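Local structure of lysyl-trna-dependent l-ysyl-phosphatidylgycerol synthase (Bacillus licheniformis, 4V36) at residues 287-292 and 328-333; 94-99 and 258-263; 159-164 and 196-201; 210-215 and 242-247. The protein probably transfers lysine from lysyl-tRNA to phosphatidylglycerol, a membrane lipid modification linked to bacterial resistance. One frame throughout, in Å; residues are numbered along the deposited sequence. Where two conformers were deposited one is given.

Contact 1 of 4, residues 287-292 and 328-333; sequences SYMYSF and RLIGRR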
loop_
_atom_site.group_PDB
_atom_site.type_symbol
_atom_site.label_atom_id
_atom_site.label_comp_id
_atom_site.label_asym_id
_atom_site.label_seq_id
_atom_site.Cartn_x
_atom_site.Cartn_y
_atom_site.Cartn_z
ATOM N N SER A 287 2.110 -11.209 7.171
ATOM C CA SER A 287 3.421 -10.964 6.579
ATOM C C SER A 287 3.275 -10.265 5.232
ATOM O O SER A 287 4.091 -9.421 4.864
ATOM C CB SER A 287 4.195 -12.273 6.393
ATOM O OG SER A 287 5.364 -12.070 5.618
ATOM N N TYR A 288 2.222 -10.626 4.507
ATOM C CA TYR A 288 2.036 -10.182 3.132
ATOM C C TYR A 288 1.129 -8.960 3.021
ATOM O O TYR A 288 1.059 -8.328 1.967
ATOM C CB TYR A 288 1.458 -11.324 2.286
ATOM C CG TYR A 288 2.397 -12.496 2.093
ATOM C CD1 TYR A 288 2.619 -13.410 3.116
ATOM C CD2 TYR A 288 3.050 -12.697 0.883
ATOM C CE1 TYR A 288 3.473 -14.483 2.944
ATOM C CE2 TYR A 288 3.905 -13.768 0.701
ATOM C CZ TYR A 288 4.112 -14.656 1.735
ATOM O OH TYR A 288 4.963 -15.722 1.558
ATOM N N MET A 289 0.435 -8.628 4.103
ATOM C CA MET A 289 -0.555 -7.559 4.055
ATOM C C MET A 289 -0.175 -6.347 4.899
ATOM O O MET A 289 -0.756 -5.272 4.749
ATOM C CB MET A 289 -1.919 -8.083 4.503
ATOM C CG MET A 289 -2.415 -9.289 3.725
ATOM S SD MET A 289 -4.199 -9.510 3.871
ATOM C CE MET A 289 -4.457 -9.122 5.601
ATOM N N TYR A 290 0.801 -6.515 5.785
ATOM C CA TYR A 290 1.172 -5.448 6.705
ATOM C C TYR A 290 2.610 -4.989 6.487
ATOM O O TYR A 290 3.560 -5.681 6.854
ATOM C CB TYR A 290 0.966 -5.909 8.147
ATOM C CG TYR A 290 -0.348 -6.626 8.351
ATOM C CD1 TYR A 290 -1.554 -5.947 8.237
ATOM C CD2 TYR A 290 -0.385 -7.981 8.650
ATOM C CE1 TYR A 290 -2.760 -6.597 8.417
ATOM C CE2 TYR A 290 -1.587 -8.641 8.835
ATOM C CZ TYR A 290 -2.771 -7.944 8.719
ATOM O OH TYR A 290 -3.971 -8.594 8.900
ATOM N N SER A 291 2.756 -3.810 5.891
ATOM C CA SER A 291 4.067 -3.278 5.539
ATOM C C SER A 291 4.831 -2.754 6.752
ATOM O O SER A 291 4.257 -2.567 7.827
ATOM C CB SER A 291 3.921 -2.166 4.497
ATOM O OG SER A 291 3.021 -1.166 4.944
ATOM N N PHE A 292 6.130 -2.528 6.559
ATOM C CA PHE A 292 7.023 -2.001 7.593
ATOM C C PHE A 292 7.087 -2.910 8.816
ATOM O O PHE A 292 8.081 -3.603 9.031
ATOM C CB PHE A 292 6.596 -0.590 8.003
ATOM C CG PHE A 292 6.188 0.272 6.845
ATOM C CD1 PHE A 292 7.097 0.594 5.851
ATOM C CD2 PHE A 292 4.895 0.757 6.746
ATOM C CE1 PHE A 292 6.723 1.382 4.781
ATOM C CE2 PHE A 292 4.517 1.547 5.679
ATOM C CZ PHE A 292 5.432 1.859 4.695
ATOM N N ARG A 328 -0.733 -15.708 -1.995
ATOM C CA ARG A 328 0.214 -16.211 -2.985
ATOM C C ARG A 328 0.377 -15.229 -4.141
ATOM O O ARG A 328 1.449 -15.136 -4.737
ATOM C CB ARG A 328 -0.228 -17.577 -3.514
ATOM C CG ARG A 328 -0.012 -18.712 -2.530
ATOM C CD ARG A 328 -0.502 -20.042 -3.083
ATOM N NE ARG A 328 0.212 -20.448 -4.291
ATOM C CZ ARG A 328 1.330 -21.166 -4.293
ATOM N NH1 ARG A 328 1.873 -21.557 -3.148
ATOM N NH2 ARG A 328 1.909 -21.491 -5.441
ATOM N N LEU A 329 -0.692 -14.501 -4.450
ATOM C CA LEU A 329 -0.649 -13.481 -5.492
ATOM C C LEU A 329 0.309 -12.361 -5.100
ATOM O O LEU A 329 1.064 -11.851 -5.929
ATOM C CB LEU A 329 -2.046 -12.919 -5.754
ATOM C CG LEU A 329 -2.138 -11.758 -6.745
ATOM C CD1 LEU A 329 -1.605 -12.169 -8.109
ATOM C CD2 LEU A 329 -3.572 -11.261 -6.848
ATOM N N ILE A 330 0.274 -11.986 -3.826
ATOM C CA ILE A 330 1.205 -11.002 -3.289
ATOM C C ILE A 330 2.624 -11.570 -3.327
ATOM O O ILE A 330 3.596 -10.833 -3.492
ATOM C CB ILE A 330 0.818 -10.598 -1.851
ATOM C CG1 ILE A 330 -0.589 -9.993 -1.836
ATOM C CG2 ILE A 330 1.817 -9.609 -1.271
ATOM C CD1 ILE A 330 -1.106 -9.671 -0.451
ATOM N N GLY A 331 2.731 -12.890 -3.205
ATOM C CA GLY A 331 4.008 -13.571 -3.319
ATOM C C GLY A 331 4.406 -13.833 -4.763
ATOM O O GLY A 331 5.355 -14.572 -5.028
ATOM N N ARG A 332 3.661 -13.232 -5.690
ATOM C CA ARG A 332 3.941 -13.291 -7.128
ATOM C C ARG A 332 3.789 -14.696 -7.712
ATOM O O ARG A 332 4.565 -15.102 -8.578
ATOM C CB ARG A 332 5.346 -12.748 -7.423
ATOM C CG ARG A 332 5.602 -11.368 -6.831
ATOM C CD ARG A 332 5.998 -10.360 -7.898
ATOM N NE ARG A 332 7.373 -10.534 -8.352
ATOM C CZ ARG A 332 7.900 -9.898 -9.393
ATOM N NH1 ARG A 332 7.165 -9.050 -10.098
ATOM N NH2 ARG A 332 9.162 -10.115 -9.736
ATOM N N ARG A 333 2.781 -15.427 -7.245
ATOM C CA ARG A 333 2.441 -16.726 -7.821
ATOM C C ARG A 333 0.941 -16.826 -8.086
ATOM O O ARG A 333 0.125 -16.561 -7.203
ATOM C CB ARG A 333 2.893 -17.865 -6.904
ATOM C CG ARG A 333 4.401 -18.038 -6.832
ATOM C CD ARG A 333 4.781 -19.331 -6.132
ATOM N NE ARG A 333 6.224 -19.561 -6.161
ATOM C CZ ARG A 333 6.866 -20.164 -7.157
ATOM N NH1 ARG A 333 6.195 -20.604 -8.213
ATOM N NH2 ARG A 333 8.180 -20.331 -7.098
#
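The Tyr-288 ring meets the end of helix 319-330 with one edge: Ile-330 CG2 lies near the ring plane, 4.0 Å from Tyr-288 CD2, and the CA of Gly-331 sits at the same rim, 4.0 Å from Tyr-288 CE2. Lys-179, a residue of the lysine amide pocket, makes a cation-pi contact with this ring. Both branches of Ile-330 reach the CB and carbonyl oxygen of Tyr-288. CG2, anti to the backbone N, also extends to the ring edge, while CG1, anti to the carbonyl carbon (chi1 -60°), carries CD1 to 3.5 Å from Tyr-288 O. Met-289 adds a looser touch, its CG 4.4 Å from Ile-330 CD1. Where the glycine backbone passes the ring edge, the helix is ending. Arg-332, at positive phi, is the C-prime residue; Arg-333 N bonds to Arg-328 O at 2.9 Å and Arg-332 N to Leu-329 O at 3.0 Å. This is a Schellman motif, packed against a loop whose Tyr-288 side chain lies about 8 Å from the bound lysine amide.

Contact 2 of 4, residues 94-99 and 258-263; sequences FYQIER and MGMAPL
Met-260 brings its terminal methyl CE against the amide end of Gln-96, 3.8 Å from Gln-96 NE2, the two side chains arriving from opposite directions. The same methyl is 4.5 Å from Tyr-95 OH, so it reaches the ends of two consecutive side chains. These two lie together, the CG of Gln-96 resting on the Tyr-95 ring near its margin before the extended chain carries the amide on toward strand 255-261. Met-260 has CG anti to the backbone N (chi1 -164°) and is straight as far as SD; a bend at chi3, 67°, then turns CE aside. The backbones stay well apart, with 9.5 Å between the CA atoms of Gln-96 and Met-260. Within strand 91-97 a G1 beta bulge sets Gln-96 and Ile-97 both opposite Tyr-310, and Met-289 packs on both Tyr-95 and Met-260. Chemically, a thioether methyl rests against an amide nitrogen and, more loosely, a phenol oxygen: a buried contact in which the methyl offers these polar ends an apolar, van der Waals neighbour.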
loop_
_atom_site.group_PDB
_atom_site.type_symbol
_atom_site.label_atom_id
_atom_site.label_comp_id
_atom_site.label_asym_id
_atom_site.label_seq_id
_atom_site.Cartn_x
_atom_site.Cartn_y
_atom_site.Cartn_z
ATOM N N PHE A 94 -12.623 -8.747 -4.559
ATOM C CA PHE A 94 -12.145 -7.388 -4.333
ATOM C C PHE A 94 -11.289 -7.329 -3.071
ATOM O O PHE A 94 -11.732 -7.714 -1.990
ATOM C CB PHE A 94 -13.320 -6.411 -4.230
ATOM C CG PHE A 94 -14.122 -6.291 -5.497
ATOM C CD1 PHE A 94 -15.183 -7.145 -5.747
ATOM C CD2 PHE A 94 -13.808 -5.326 -6.439
ATOM C CE1 PHE A 94 -15.919 -7.036 -6.912
ATOM C CE2 PHE A 94 -14.540 -5.213 -7.607
ATOM C CZ PHE A 94 -15.597 -6.071 -7.844
ATOM N N TYR A 95 -10.063 -6.838 -3.216
ATOM C CA TYR A 95 -9.108 -6.838 -2.116
ATOM C C TYR A 95 -8.778 -5.428 -1.629
ATOM O O TYR A 95 -8.417 -4.556 -2.418
ATOM C CB TYR A 95 -7.831 -7.565 -2.540
ATOM C CG TYR A 95 -6.739 -7.551 -1.499
ATOM C CD1 TYR A 95 -6.885 -8.231 -0.298
ATOM C CD2 TYR A 95 -5.552 -6.867 -1.725
ATOM C CE1 TYR A 95 -5.883 -8.221 0.655
ATOM C CE2 TYR A 95 -4.544 -6.855 -0.781
ATOM C CZ TYR A 95 -4.714 -7.532 0.408
ATOM O OH TYR A 95 -3.712 -7.517 1.350
ATOM N N GLN A 96 -8.902 -5.229 -0.318
ATOM C CA GLN A 96 -8.642 -3.946 0.339
ATOM C C GLN A 96 -9.530 -2.814 -0.170
ATOM O O GLN A 96 -9.038 -1.787 -0.638
ATOM C CB GLN A 96 -7.169 -3.547 0.195
ATOM C CG GLN A 96 -6.218 -4.370 1.046
ATOM C CD GLN A 96 -4.871 -3.700 1.230
ATOM O OE1 GLN A 96 -4.759 -2.476 1.155
ATOM N NE2 GLN A 96 -3.840 -4.500 1.473
ATOM N N ILE A 97 -10.842 -3.005 -0.067
ATOM C CA ILE A 97 -11.790 -1.930 -0.326
ATOM C C ILE A 97 -12.117 -1.240 0.991
ATOM O O ILE A 97 -11.740 -1.724 2.058
ATOM C CB ILE A 97 -13.087 -2.442 -0.978
ATOM C CG1 ILE A 97 -13.910 -3.249 0.028
ATOM C CG2 ILE A 97 -12.770 -3.265 -2.219
ATOM C CD1 ILE A 97 -15.257 -3.688 -0.496
ATOM N N GLU A 98 -12.818 -0.114 0.920
ATOM C CA GLU A 98 -13.156 0.637 2.123
ATOM C C GLU A 98 -14.647 0.541 2.434
ATOM O O GLU A 98 -15.451 0.201 1.566
ATOM C CB GLU A 98 -12.729 2.098 1.974
ATOM C CG GLU A 98 -11.233 2.273 1.756
ATOM C CD GLU A 98 -10.812 3.727 1.696
ATOM O OE1 GLU A 98 -11.626 4.600 2.061
ATOM O OE2 GLU A 98 -9.665 3.996 1.281
ATOM N N ARG A 99 -15.005 0.841 3.680
ATOM C CA ARG A 99 -16.369 0.650 4.167
ATOM C C ARG A 99 -17.397 1.523 3.448
ATOM O O ARG A 99 -18.513 1.079 3.175
ATOM C CB ARG A 99 -16.430 0.917 5.674
ATOM C CG ARG A 99 -17.841 0.961 6.244
ATOM C CD ARG A 99 -17.839 0.885 7.762
ATOM N NE ARG A 99 -17.411 -0.427 8.242
ATOM C CZ ARG A 99 -18.214 -1.480 8.345
ATOM N NH1 ARG A 99 -19.491 -1.380 7.998
ATOM N NH2 ARG A 99 -17.742 -2.638 8.791
ATOM N N MET A 258 0.356 5.330 7.163
ATOM C CA MET A 258 1.458 4.453 7.543
ATOM C C MET A 258 1.253 3.025 7.047
ATOM O O MET A 258 2.023 2.127 7.383
ATOM C CB MET A 258 1.641 4.448 9.061
ATOM C CG MET A 258 2.065 5.782 9.642
ATOM S SD MET A 258 2.544 5.634 11.372
ATOM C CE MET A 258 3.937 4.517 11.239
ATOM N N GLY A 259 0.210 2.816 6.251
ATOM C CA GLY A 259 -0.083 1.496 5.729
ATOM C C GLY A 259 -0.991 0.708 6.651
ATOM O O GLY A 259 -1.326 1.160 7.746
ATOM N N MET A 260 -1.385 -0.482 6.210
ATOM C CA MET A 260 -2.330 -1.294 6.965
ATOM C C MET A 260 -1.666 -2.002 8.141
ATOM O O MET A 260 -0.503 -2.401 8.072
ATOM C CB MET A 260 -3.003 -2.319 6.046
ATOM C CG MET A 260 -4.263 -2.939 6.631
ATOM S SD MET A 260 -5.164 -3.959 5.449
ATOM C CE MET A 260 -4.002 -5.296 5.207
ATOM N N ALA A 261 -2.418 -2.145 9.225
ATOM C CA ALA A 261 -1.966 -2.877 10.398
ATOM C C ALA A 261 -2.998 -3.942 10.749
ATOM O O ALA A 261 -4.176 -3.792 10.422
ATOM C CB ALA A 261 -1.744 -1.928 11.567
ATOM N N PRO A 262 -2.564 -5.029 11.407
ATOM C CA PRO A 262 -3.523 -6.063 11.809
ATOM C C PRO A 262 -4.540 -5.539 12.816
ATOM O O PRO A 262 -4.243 -4.606 13.563
ATOM C CB PRO A 262 -2.638 -7.145 12.436
ATOM C CG PRO A 262 -1.395 -6.427 12.845
ATOM C CD PRO A 262 -1.187 -5.377 11.799
ATOM N N LEU A 263 -5.729 -6.130 12.821
ATOM C CA LEU A 263 -6.772 -5.733 13.757
ATOM C C LEU A 263 -6.381 -6.094 15.185
ATOM O O LEU A 263 -5.570 -6.993 15.407
ATOM C CB LEU A 263 -8.100 -6.402 13.397
ATOM C CG LEU A 263 -8.695 -6.088 12.025
ATOM C CD1 LEU A 263 -9.930 -6.939 11.787
ATOM C CD2 LEU A 263 -9.031 -4.614 11.923
#

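Contact 3 of 4, residues 159-164 and 196-201; sequences REFLNE and IAVLKS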
loop_
_atom_site.group_PDB
_atom_site.type_symbol
_atom_site.label_atom_id
_atom_site.label_comp_id
_atom_site.label_asym_id
_atom_site.label_seq_id
_atom_site.Cartn_x
_atom_site.Cartn_y
_atom_site.Cartn_z
ATOM N N ARG A 159 21.507 6.573 -12.935
ATOM C CA ARG A 159 21.868 5.188 -12.661
ATOM C C ARG A 159 22.716 5.092 -11.398
ATOM O O ARG A 159 22.578 4.147 -10.621
ATOM C CB ARG A 159 22.615 4.580 -13.851
ATOM C CG ARG A 159 23.133 3.169 -13.616
ATOM C CD ARG A 159 22.020 2.231 -13.181
ATOM N NE ARG A 159 20.947 2.164 -14.167
ATOM C CZ ARG A 159 19.811 1.499 -13.987
ATOM N NH1 ARG A 159 19.598 0.845 -12.854
ATOM N NH2 ARG A 159 18.887 1.491 -14.939
ATOM N N GLU A 160 23.588 6.074 -11.196
ATOM C CA GLU A 160 24.440 6.104 -10.012
ATOM C C GLU A 160 23.598 6.179 -8.744
ATOM O O GLU A 160 23.907 5.536 -7.741
ATOM C CB GLU A 160 25.411 7.285 -10.071
ATOM C CG GLU A 160 26.315 7.403 -8.853
ATOM C CD GLU A 160 27.324 8.528 -8.976
ATOM O OE1 GLU A 160 27.417 9.129 -10.068
ATOM O OE2 GLU A 160 28.024 8.812 -7.981
ATOM N N PHE A 161 22.527 6.964 -8.801
ATOM C CA PHE A 161 21.621 7.110 -7.670
ATOM C C PHE A 161 20.832 5.825 -7.435
ATOM O O PHE A 161 20.683 5.378 -6.298
ATOM C CB PHE A 161 20.667 8.284 -7.897
ATOM C CG PHE A 161 19.766 8.567 -6.730
ATOM C CD1 PHE A 161 20.278 9.097 -5.558
ATOM C CD2 PHE A 161 18.407 8.314 -6.808
ATOM C CE1 PHE A 161 19.452 9.362 -4.481
ATOM C CE2 PHE A 161 17.576 8.578 -5.736
ATOM C CZ PHE A 161 18.099 9.102 -4.571
ATOM N N LEU A 162 20.335 5.233 -8.517
ATOM C CA LEU A 162 19.569 3.994 -8.431
ATOM C C LEU A 162 20.435 2.834 -7.946
ATOM O O LEU A 162 19.968 1.974 -7.198
ATOM C CB LEU A 162 18.945 3.658 -9.785
ATOM C CG LEU A 162 17.894 4.648 -10.293
ATOM C CD1 LEU A 162 17.365 4.226 -11.656
ATOM C CD2 LEU A 162 16.755 4.782 -9.294
ATOM N N ASN A 163 21.694 2.813 -8.373
ATOM C CA ASN A 163 22.636 1.796 -7.918
ATOM C C ASN A 163 22.826 1.841 -6.408
ATOM O O ASN A 163 22.903 0.801 -5.753
ATOM C CB ASN A 163 23.988 1.959 -8.613
ATOM C CG ASN A 163 23.980 1.438 -10.034
ATOM O OD1 ASN A 163 23.125 0.636 -10.408
ATOM N ND2 ASN A 163 24.941 1.885 -10.835
ATOM N N GLU A 164 22.901 3.050 -5.861
ATOM C CA GLU A 164 23.062 3.233 -4.423
ATOM C C GLU A 164 21.809 2.794 -3.671
ATOM O O GLU A 164 21.891 2.305 -2.544
ATOM C CB GLU A 164 23.391 4.692 -4.101
ATOM C CG GLU A 164 24.730 5.155 -4.651
ATOM C CD GLU A 164 24.964 6.640 -4.462
ATOM O OE1 GLU A 164 24.072 7.320 -3.912
ATOM O OE2 GLU A 164 26.039 7.131 -4.867
ATOM N N ILE A 196 11.736 10.373 -4.160
ATOM C CA ILE A 196 12.381 9.404 -3.286
ATOM C C ILE A 196 13.070 10.105 -2.126
ATOM O O ILE A 196 13.932 10.960 -2.327
ATOM C CB ILE A 196 13.410 8.546 -4.045
ATOM C CG1 ILE A 196 12.711 7.686 -5.098
ATOM C CG2 ILE A 196 14.183 7.664 -3.078
ATOM C CD1 ILE A 196 13.654 6.805 -5.885
ATOM N N ALA A 197 12.677 9.742 -0.909
ATOM C CA ALA A 197 13.284 10.301 0.291
ATOM C C ALA A 197 14.417 9.405 0.768
ATOM O O ALA A 197 14.252 8.191 0.866
ATOM C CB ALA A 197 12.244 10.475 1.383
ATOM N N VAL A 198 15.568 10.003 1.057
ATOM C CA VAL A 198 16.724 9.237 1.506
ATOM C C VAL A 198 17.257 9.731 2.847
ATOM O O VAL A 198 17.069 10.890 3.216
ATOM C CB VAL A 198 17.870 9.283 0.472
ATOM C CG1 VAL A 198 17.440 8.635 -0.836
ATOM C CG2 VAL A 198 18.322 10.717 0.242
ATOM N N LEU A 199 17.914 8.835 3.575
ATOM C CA LEU A 199 18.597 9.196 4.808
ATOM C C LEU A 199 20.093 8.958 4.647
ATOM O O LEU A 199 20.530 7.828 4.431
ATOM C CB LEU A 199 18.054 8.395 5.992
ATOM C CG LEU A 199 18.578 8.826 7.364
ATOM C CD1 LEU A 199 18.038 10.198 7.734
ATOM C CD2 LEU A 199 18.235 7.800 8.435
ATOM N N LYS A 200 20.873 10.028 4.744
ATOM C CA LYS A 200 22.316 9.937 4.561
ATOM C C LYS A 200 23.067 10.095 5.875
ATOM O O LYS A 200 22.611 10.785 6.784
ATOM C CB LYS A 200 22.799 10.993 3.565
ATOM C CG LYS A 200 22.293 10.802 2.146
ATOM C CD LYS A 200 22.871 11.863 1.224
ATOM C CE LYS A 200 22.417 11.667 -0.211
ATOM N NZ LYS A 200 22.992 12.704 -1.112
ATOM N N SER A 201 24.226 9.450 5.966
ATOM C CA SER A 201 25.104 9.608 7.118
ATOM C C SER A 201 25.910 10.894 6.981
ATOM O O SER A 201 25.691 11.671 6.053
ATOM C CB SER A 201 26.038 8.405 7.252
ATOM O OG SER A 201 26.844 8.262 6.095
#
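Helix 159-173 packs on strand 196-200, next to the outermost strand 149-153 of the large mixed sheet, and between 159-164 and 196-201 the close contacts are made by Phe-161. This residue leaves the first turn of the helix with CG anti to its own N (chi1 -176°), which sends the ring down toward the sheet. Its far end does the touching. CZ comes 3.8 Å from Val-198 CG1, the two side chains arriving from opposite directions, and CE2 lies 4.3 Å from Ile-196 CD1. The isoleucine methyl stands at the ring edge, close to its plane. Ile-196 and Val-198 are two apart on the strand and both turn their side chains to the helix, so the ring end is received by two aliphatic groups, while Ala-197 between them points away. Farther along, Glu-164 and Lys-200 bring opposite charges near each other, but OE1 and NZ remain 6.2 Å apart, too far for a salt bridge. Phe-157 also meets the Phe-161 ring, and Ile-206 of the adjacent strand extends the apolar floor. On the opposite face of the strand, Leu-199 packs on helix 236-251. Helices on both faces of a mixed sheet make a layered alpha/beta structure, consistent with the acetyltransferase-like clan to which the family belongs.

Contact 4 of 4, residues 210-215 and 242-247; sequences MNIMPM and IYLFQW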
loop_
_atom_site.group_PDB
_atom_site.type_symbol
_atom_site.label_atom_id
_atom_site.label_comp_id
_atom_site.label_asym_id
_atom_site.label_seq_id
_atom_site.Cartn_x
_atom_site.Cartn_y
_atom_site.Cartn_z
ATOM N N MET A 210 12.979 5.814 0.879
ATOM C CA MET A 210 11.541 5.595 0.770
ATOM C C MET A 210 11.007 6.327 -0.452
ATOM O O MET A 210 11.501 7.397 -0.799
ATOM C CB MET A 210 10.807 6.084 2.022
ATOM C CG MET A 210 11.252 5.441 3.324
ATOM S SD MET A 210 11.582 6.674 4.596
ATOM C CE MET A 210 12.947 7.562 3.849
ATOM N N ASN A 211 10.000 5.757 -1.105
ATOM C CA ASN A 211 9.365 6.432 -2.229
ATOM C C ASN A 211 8.035 7.056 -1.812
ATOM O O ASN A 211 7.149 6.373 -1.299
ATOM C CB ASN A 211 9.173 5.467 -3.403
ATOM C CG ASN A 211 8.463 4.187 -3.004
ATOM O OD1 ASN A 211 8.463 3.801 -1.837
ATOM N ND2 ASN A 211 7.858 3.519 -3.978
ATOM N N ILE A 212 7.911 8.363 -2.026
ATOM C CA ILE A 212 6.736 9.115 -1.592
ATOM C C ILE A 212 5.582 8.979 -2.581
ATOM O O ILE A 212 5.690 9.396 -3.733
ATOM C CB ILE A 212 7.064 10.610 -1.411
ATOM C CG1 ILE A 212 8.363 10.782 -0.621
ATOM C CG2 ILE A 212 5.912 11.330 -0.726
ATOM C CD1 ILE A 212 8.311 10.196 0.769
ATOM N N MET A 213 4.474 8.411 -2.117
ATOM C CA MET A 213 3.344 8.104 -2.989
ATOM C C MET A 213 2.371 9.268 -3.155
ATOM O O MET A 213 2.033 9.942 -2.180
ATOM C CB MET A 213 2.599 6.876 -2.459
ATOM C CG MET A 213 3.431 5.599 -2.432
ATOM S SD MET A 213 3.906 5.002 -4.069
ATOM C CE MET A 213 5.521 5.754 -4.283
ATOM N N PRO A 214 1.952 9.525 -4.405
ATOM C CA PRO A 214 1.201 10.715 -4.828
ATOM C C PRO A 214 -0.049 11.018 -4.007
ATOM O O PRO A 214 -0.684 10.114 -3.463
ATOM C CB PRO A 214 0.814 10.380 -6.272
ATOM C CG PRO A 214 1.889 9.472 -6.735
ATOM C CD PRO A 214 2.240 8.633 -5.543
ATOM N N MET A 215 -0.387 12.301 -3.929
ATOM C CA MET A 215 -1.603 12.746 -3.262
ATOM C C MET A 215 -2.827 12.491 -4.136
ATOM O O MET A 215 -3.059 13.199 -5.116
ATOM C CB MET A 215 -1.510 14.233 -2.913
ATOM C CG MET A 215 -2.813 14.835 -2.412
ATOM S SD MET A 215 -2.969 16.588 -2.811
ATOM C CE MET A 215 -1.684 17.291 -1.784
ATOM N N ILE A 242 9.559 9.882 11.649
ATOM C CA ILE A 242 9.671 11.185 12.295
ATOM C C ILE A 242 10.139 12.235 11.288
ATOM O O ILE A 242 9.564 13.321 11.199
ATOM C CB ILE A 242 10.638 11.147 13.494
ATOM C CG1 ILE A 242 10.056 10.289 14.619
ATOM C CG2 ILE A 242 10.912 12.550 14.008
ATOM C CD1 ILE A 242 11.010 10.074 15.775
ATOM N N TYR A 243 11.176 11.900 10.528
ATOM C CA TYR A 243 11.669 12.784 9.477
ATOM C C TYR A 243 10.617 12.988 8.391
ATOM O O TYR A 243 10.463 14.091 7.865
ATOM C CB TYR A 243 12.955 12.233 8.858
ATOM C CG TYR A 243 14.187 12.413 9.717
ATOM C CD1 TYR A 243 14.638 13.681 10.058
ATOM C CD2 TYR A 243 14.911 11.318 10.168
ATOM C CE1 TYR A 243 15.767 13.853 10.837
ATOM C CE2 TYR A 243 16.041 11.478 10.947
ATOM C CZ TYR A 243 16.464 12.748 11.278
ATOM O OH TYR A 243 17.590 12.912 12.053
ATOM N N LEU A 244 9.896 11.921 8.058
ATOM C CA LEU A 244 8.836 11.990 7.055
ATOM C C LEU A 244 7.704 12.909 7.496
ATOM O O LEU A 244 7.220 13.726 6.713
ATOM C CB LEU A 244 8.282 10.596 6.760
ATOM C CG LEU A 244 9.038 9.754 5.732
ATOM C CD1 LEU A 244 8.428 8.366 5.625
ATOM C CD2 LEU A 244 9.038 10.446 4.380
ATOM N N PHE A 245 7.285 12.769 8.750
ATOM C CA PHE A 245 6.192 13.577 9.283
ATOM C C PHE A 245 6.593 15.047 9.377
ATOM O O PHE A 245 5.763 15.937 9.193
ATOM C CB PHE A 245 5.754 13.063 10.657
ATOM C CG PHE A 245 5.145 11.687 10.629
ATOM C CD1 PHE A 245 4.783 11.094 9.429
ATOM C CD2 PHE A 245 4.930 10.987 11.805
ATOM C CE1 PHE A 245 4.226 9.829 9.405
ATOM C CE2 PHE A 245 4.373 9.724 11.787
ATOM C CZ PHE A 245 4.018 9.145 10.585
ATOM N N GLN A 246 7.867 15.293 9.664
ATOM C CA GLN A 246 8.391 16.653 9.709
ATOM C C GLN A 246 8.358 17.288 8.325
ATOM O O GLN A 246 7.946 18.438 8.166
ATOM C CB GLN A 246 9.819 16.665 10.256
ATOM C CG GLN A 246 10.483 18.033 10.211
ATOM C CD GLN A 246 11.921 18.001 10.687
ATOM O OE1 GLN A 246 12.469 16.936 10.972
ATOM N NE2 GLN A 246 12.542 19.171 10.775
ATOM N N TRP A 247 8.793 16.527 7.328
ATOM C CA TRP A 247 8.812 16.997 5.949
ATOM C C TRP A 247 7.399 17.199 5.411
ATOM O O TRP A 247 7.123 18.183 4.726
ATOM C CB TRP A 247 9.578 16.012 5.064
ATOM C CG TRP A 247 9.603 16.392 3.617
ATOM C CD1 TRP A 247 10.504 17.211 2.999
ATOM C CD2 TRP A 247 8.688 15.963 2.603
ATOM N NE1 TRP A 247 10.204 17.319 1.662
ATOM C CE2 TRP A 247 9.094 16.563 1.394
ATOM C CE3 TRP A 247 7.565 15.130 2.599
ATOM C CZ2 TRP A 247 8.416 16.357 0.195
ATOM C CZ3 TRP A 247 6.893 14.927 1.408
ATOM C CH2 TRP A 247 7.321 15.538 0.223
#
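Leu-244 projects from helix 236-251 as a fork set against the Met-210 and Ile-212 side chains of strand 206-213, one methyl to each. CD1 meets the sulfur of Met-210 end-on, with 3.7 Å between Leu-244 CD1 and Met-210 SD. CD2 instead lies alongside Ile-212, 3.7 Å from Ile-212 CD1, the two side chains running antiparallel side by side. Met-210 is bent at both chi2 (131°) and chi3, and the first of these lies away from a staggered value; the fold of the chain presents the sulfur, rather than the terminal methyl, to the leucine. The second branch of Ile-212 is a bump with a partner of its own one turn down the helix: CG2 meets the six-membered ring of Trp-247, 4.3 Å from Trp-247 CZ3. Ile-212 is thus engaged by Leu-244 through one arm and by Trp-247 through the other. The axes of the strand and helix segments come no closer than 12.0 Å and make an angle of 35°, so the layer between them is filled by side chains. Phe-150 of the edge strand 149-153 touches Met-210, Leu-244 and Trp-247, and Ile-223 of the adjacent strand 220-228 lies against Ile-212 and Leu-244. Methyls, a thioether and the carbocyclic end of an indole meet here, so this union depends on dispersion and apolar burial, without directional bonds.

Contacts 2, 3 and 4 all reach one mixed sheet. Contact 3 closes first along the chain, then contact 4, both nested within the loop that contact 2 closes; contact 1 follows. Contacts 3 and 4, with centres 15 Å apart, join through neighbouring strands 196-200 and 206-213, where Ala-197 N lies 2.6 Å from Met-210 O, a probable hydrogen bond. Contacts 1 and 2, whose centres are 13 Å apart, pack together, Met-289 O lying 3.3 Å from Met-260 CE. Met-258 SD, 3.9 Å from Phe-245 CZ, links contact 2 to contact 4. Contacts 1 and 4, centres 22 Å apart on opposite sides of the chain's centre, bring side chains near the lysine amide pocket from segments distant in sequence.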